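Local atomic coordinates of DNA protection during starvation protein (Agrobacterium tumefaciens, PDB entry 1O9R), a protein that forms a hollow dodecamer that oxidises and stores iron, suppressing hydroxyl-radical production and so shielding DNA from oxidative damage without binding it. Residues 1-13 and 71-83. Numbering follows the deposited sequence.
Sequences MKTHKTKNDLPSN and ERVVQLGGTALGS
His-4 meets Gly-77 where the extended N-terminal tail lies across the C-terminal end of helix 48-75 and the loop that follows; Gly-77 and Met-1 bury the most surface here. The one backbone hydrogen bond between segments 1-13 and 71-83 runs from His-4 N to Gly-77 O, 2.9 Å and nearly straight (168°), arriving in the carbonyl plane on a lone pair; Thr-3 CA adds a CH···O contact to the same oxygen. Gly-77, with positive phi (95°), is the C' residue of a Schellman motif, in which Gly-78 N bonds Val-73 O and Gly-77 N bonds Val-74 O. Towards the chain start, Met-1 has CG beside the backbone N (chi1 -69°) and SD anti across CB-CG, which sets SD 3.9 Å from Thr-79 CB and equally far from Leu-81 CD2, meeting the latter tip to tip. Thr-79 OG1 is hydrogen-bonded to Tyr-101 of a third subunit, whose ring also meets His-4 edge-to-face. At the other end, Leu-76 CD2 sits 4.0 Å from Leu-10 CD2 and covers one face of the Arg-72 guanidinium. Arg-72 NH1 bonds Gln-75 OE1 in the guanidinium plane (3.1 Å) and pairs with Asp-148 of a second subunit. The contact thus combines one backbone hydrogen bond, to a carbonyl at the helix terminus, with small apolar contacts at both ends, joining tail and helix end where two neighbours in the Dps shell also converge.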
loop_
_atom_site.group_PDB
_atom_site.type_symbol
_atom_site.label_atom_id
_atom_site.label_comp_id
_atom_site.label_asym_id
_atom_site.label_seq_id
_atom_site.Cartn_x
_atom_site.Cartn_y
_atom_site.Cartn_z
ATOM N N MET A 1 10.197 17.676 40.447
ATOM C CA MET A 1 9.846 18.160 39.070
ATOM C C MET A 1 10.216 19.626 38.931
ATOM O O MET A 1 10.640 20.250 39.909
ATOM C CB MET A 1 8.366 17.932 38.790
ATOM C CG MET A 1 7.959 16.464 38.649
ATOM S SD MET A 1 6.191 16.342 38.321
ATOM C CE MET A 1 5.497 16.356 39.960
ATOM N N LYS A 2 10.094 20.177 37.730
ATOM C CA LYS A 2 10.451 21.564 37.482
ATOM C C LYS A 2 9.877 22.019 36.139
ATOM O O LYS A 2 9.674 21.176 35.279
ATOM C CB LYS A 2 11.960 21.797 37.473
ATOM C CG LYS A 2 12.697 21.461 36.187
ATOM C CD LYS A 2 14.196 21.500 36.412
ATOM C CE LYS A 2 15.003 21.601 35.133
ATOM N NZ LYS A 2 16.384 21.052 35.358
ATOM N N THR A 3 9.670 23.313 36.034
ATOM C CA THR A 3 9.136 24.018 34.882
ATOM C C THR A 3 10.189 24.240 33.802
ATOM O O THR A 3 11.333 24.639 34.069
ATOM C CB THR A 3 8.619 25.386 35.390
ATOM O OG1 THR A 3 7.475 25.184 36.244
ATOM C CG2 THR A 3 8.188 26.326 34.280
ATOM N N HIS A 4 9.848 23.940 32.536
ATOM C CA HIS A 4 10.865 24.128 31.488
ATOM C C HIS A 4 10.538 25.389 30.706
ATOM O O HIS A 4 9.362 25.739 30.529
ATOM C CB HIS A 4 10.885 22.891 30.557
ATOM C CG HIS A 4 11.340 21.669 31.327
ATOM N ND1 HIS A 4 12.683 21.401 31.498
ATOM C CD2 HIS A 4 10.665 20.694 31.945
ATOM C CE1 HIS A 4 12.812 20.295 32.219
ATOM N NE2 HIS A 4 11.606 19.851 32.494
ATOM N N LYS A 5 11.573 26.122 30.327
ATOM C CA LYS A 5 11.399 27.347 29.573
ATOM C C LYS A 5 10.985 27.099 28.126
ATOM O O LYS A 5 11.521 26.237 27.415
ATOM C CB LYS A 5 12.721 28.131 29.595
ATOM C CG LYS A 5 12.982 28.635 31.040
ATOM C CD LYS A 5 14.310 29.369 31.037
ATOM C CE LYS A 5 15.279 28.998 32.140
ATOM N NZ LYS A 5 16.686 29.360 31.728
ATOM N N THR A 6 10.034 27.942 27.705
ATOM C CA THR A 6 9.618 27.844 26.304
ATOM C C THR A 6 9.256 29.222 25.764
ATOM O O THR A 6 8.753 30.083 26.511
ATOM C CB THR A 6 8.454 26.874 26.135
ATOM O OG1 THR A 6 7.954 26.868 24.803
ATOM C CG2 THR A 6 7.250 27.170 27.045
ATOM N N LYS A 7 9.401 29.391 24.467
ATOM C CA LYS A 7 9.021 30.591 23.716
ATOM C C LYS A 7 7.495 30.618 23.599
ATOM O O LYS A 7 6.921 31.670 23.296
ATOM C CB LYS A 7 9.600 30.615 22.310
ATOM C CG LYS A 7 11.097 30.626 22.053
ATOM C CD LYS A 7 11.736 31.863 22.697
ATOM C CE LYS A 7 13.221 31.923 22.328
ATOM N NZ LYS A 7 13.817 33.170 22.906
ATOM N N ASN A 8 6.788 29.510 23.796
ATOM C CA ASN A 8 5.327 29.439 23.793
ATOM C C ASN A 8 4.732 30.533 24.699
ATOM O O ASN A 8 5.045 30.486 25.895
ATOM C CB ASN A 8 4.873 28.042 24.215
ATOM C CG ASN A 8 3.418 27.817 23.984
ATOM O OD1 ASN A 8 2.933 26.785 23.373
ATOM N ND2 ASN A 8 2.594 28.709 24.458
ATOM N N ASP A 9 3.968 31.472 24.149
ATOM C CA ASP A 9 3.557 32.650 24.970
ATOM C C ASP A 9 2.194 32.531 25.594
ATOM O O ASP A 9 1.622 33.562 26.051
ATOM C CB ASP A 9 3.678 33.942 24.164
ATOM C CG ASP A 9 2.654 34.163 23.079
ATOM O OD1 ASP A 9 1.765 33.325 22.871
ATOM O OD2 ASP A 9 2.660 35.237 22.403
ATOM N N LEU A 10 1.593 31.353 25.719
ATOM C CA LEU A 10 0.354 31.211 26.508
ATOM C C LEU A 10 0.659 31.721 27.906
ATOM O O LEU A 10 1.723 31.407 28.491
ATOM C CB LEU A 10 -0.057 29.724 26.625
ATOM C CG LEU A 10 -1.420 29.485 27.250
ATOM C CD1 LEU A 10 -2.579 29.968 26.404
ATOM C CD2 LEU A 10 -1.605 27.999 27.572
ATOM N N PRO A 11 -0.168 32.589 28.461
ATOM C CA PRO A 11 0.143 33.118 29.796
ATOM C C PRO A 11 0.470 32.067 30.813
ATOM O O PRO A 11 -0.120 30.969 30.853
ATOM C CB PRO A 11 -1.117 33.920 30.145
ATOM C CG PRO A 11 -1.601 34.359 28.808
ATOM C CD PRO A 11 -1.418 33.114 27.910
ATOM N N SER A 12 1.432 32.350 31.702
ATOM C CA SER A 12 1.865 31.389 32.704
ATOM C C SER A 12 0.719 30.857 33.551
ATOM O O SER A 12 0.750 29.661 33.880
ATOM C CB SER A 12 2.907 32.014 33.663
ATOM O OG SER A 12 4.026 32.376 32.860
ATOM N N ASN A 13 -0.220 31.688 33.976
ATOM C CA ASN A 13 -1.305 31.163 34.819
ATOM C C ASN A 13 -2.157 30.193 33.993
ATOM O O ASN A 13 -2.617 29.198 34.585
ATOM C CB ASN A 13 -2.184 32.246 35.433
ATOM C CG ASN A 13 -1.498 33.130 36.442
ATOM O OD1 ASN A 13 -0.496 32.740 37.032
ATOM N ND2 ASN A 13 -2.010 34.335 36.655
ATOM N N GLU A 71 1.711 14.984 25.438
ATOM C CA GLU A 71 2.619 15.890 24.705
ATOM C C GLU A 71 2.222 17.350 24.951
ATOM O O GLU A 71 3.172 18.173 24.982
ATOM C CB GLU A 71 2.553 15.590 23.200
ATOM C CG GLU A 71 3.039 14.199 22.775
ATOM C CD GLU A 71 2.849 14.037 21.246
ATOM O OE1 GLU A 71 2.167 14.803 20.555
ATOM O OE2 GLU A 71 3.244 12.942 20.811
ATOM N N ARG A 72 0.945 17.639 25.085
ATOM C CA ARG A 72 0.567 19.057 25.343
ATOM C C ARG A 72 1.076 19.502 26.683
ATOM O O ARG A 72 1.459 20.691 26.719
ATOM C CB ARG A 72 -0.962 19.153 25.229
ATOM C CG ARG A 72 -1.475 20.598 25.264
ATOM C CD ARG A 72 -0.821 21.432 24.112
ATOM N NE ARG A 72 -1.478 22.758 24.178
ATOM C CZ ARG A 72 -0.956 23.787 23.488
ATOM N NH1 ARG A 72 0.120 23.659 22.738
ATOM N NH2 ARG A 72 -1.587 24.988 23.536
ATOM N N VAL A 73 1.052 18.646 27.716
ATOM C CA VAL A 73 1.630 19.076 28.996
ATOM C C VAL A 73 3.037 19.539 28.754
ATOM O O VAL A 73 3.513 20.589 29.303
ATOM C CB VAL A 73 1.633 17.860 29.939
ATOM C CG1 VAL A 73 2.499 18.197 31.177
ATOM C CG2 VAL A 73 0.226 17.449 30.327
ATOM N N VAL A 74 3.861 18.759 28.057
ATOM C CA VAL A 74 5.277 19.105 27.908
ATOM C C VAL A 74 5.488 20.319 27.039
ATOM O O VAL A 74 6.414 21.108 27.276
ATOM C CB VAL A 74 6.074 17.871 27.407
ATOM C CG1 VAL A 74 5.894 16.753 28.487
ATOM C CG2 VAL A 74 5.690 17.175 26.153
ATOM N N GLN A 75 4.650 20.481 26.015
ATOM C CA GLN A 75 4.712 21.671 25.182
ATOM C C GLN A 75 4.559 22.924 26.050
ATOM O O GLN A 75 5.152 23.946 25.683
ATOM C CB GLN A 75 3.588 21.670 24.134
ATOM C CG GLN A 75 3.879 20.653 23.012
ATOM C CD GLN A 75 2.619 20.316 22.260
ATOM O OE1 GLN A 75 1.741 21.128 22.046
ATOM N NE2 GLN A 75 2.458 19.028 21.898
ATOM N N LEU A 76 3.742 22.868 27.072
ATOM C CA LEU A 76 3.497 24.029 27.953
ATOM C C LEU A 76 4.562 24.109 29.020
ATOM O O LEU A 76 4.331 24.987 29.900
ATOM C CB LEU A 76 2.068 23.977 28.442
ATOM C CG LEU A 76 0.990 24.024 27.352
ATOM C CD1 LEU A 76 -0.381 23.936 28.015
ATOM C CD2 LEU A 76 1.128 25.281 26.499
ATOM N N GLY A 77 5.608 23.315 29.029
ATOM C CA GLY A 77 6.682 23.458 30.022
ATOM C C GLY A 77 6.465 22.540 31.209
ATOM O O GLY A 77 7.236 22.681 32.177
ATOM N N GLY A 78 5.447 21.709 31.246
ATOM C CA GLY A 78 5.196 20.804 32.375
ATOM C C GLY A 78 5.892 19.456 32.180
ATOM O O GLY A 78 6.627 19.187 31.235
ATOM N N THR A 79 5.557 18.601 33.131
ATOM C CA THR A 79 6.007 17.199 33.160
ATOM C C THR A 79 4.791 16.308 32.987
ATOM O O THR A 79 3.830 16.345 33.758
ATOM C CB THR A 79 6.680 16.908 34.513
ATOM O OG1 THR A 79 7.805 17.796 34.641
ATOM C CG2 THR A 79 7.165 15.461 34.546
ATOM N N ALA A 80 4.775 15.437 31.923
ATOM C CA ALA A 80 3.660 14.533 31.752
ATOM C C ALA A 80 3.778 13.402 32.813
ATOM O O ALA A 80 4.882 12.912 32.980
ATOM C CB ALA A 80 3.676 13.943 30.336
ATOM N N LEU A 81 2.654 13.150 33.426
ATOM C CA LEU A 81 2.604 12.153 34.506
ATOM C C LEU A 81 1.706 10.977 34.167
ATOM O O LEU A 81 0.487 10.930 34.301
ATOM C CB LEU A 81 2.109 12.837 35.805
ATOM C CG LEU A 81 3.070 13.930 36.324
ATOM C CD1 LEU A 81 2.429 14.751 37.448
ATOM C CD2 LEU A 81 4.382 13.292 36.763
ATOM N N GLY A 82 2.395 9.947 33.610
ATOM C CA GLY A 82 1.684 8.765 33.122
ATOM C C GLY A 82 2.283 7.464 33.606
ATOM O O GLY A 82 1.938 6.381 33.082
ATOM N N SER A 83 3.122 7.460 34.632
ATOM C CA SER A 83 3.663 6.233 35.176
ATOM C C SER A 83 2.565 5.506 35.967
ATOM O O SER A 83 1.528 6.070 36.328
ATOM C CB SER A 83 4.819 6.569 36.127
ATOM O OG SER A 83 4.287 7.232 37.276
#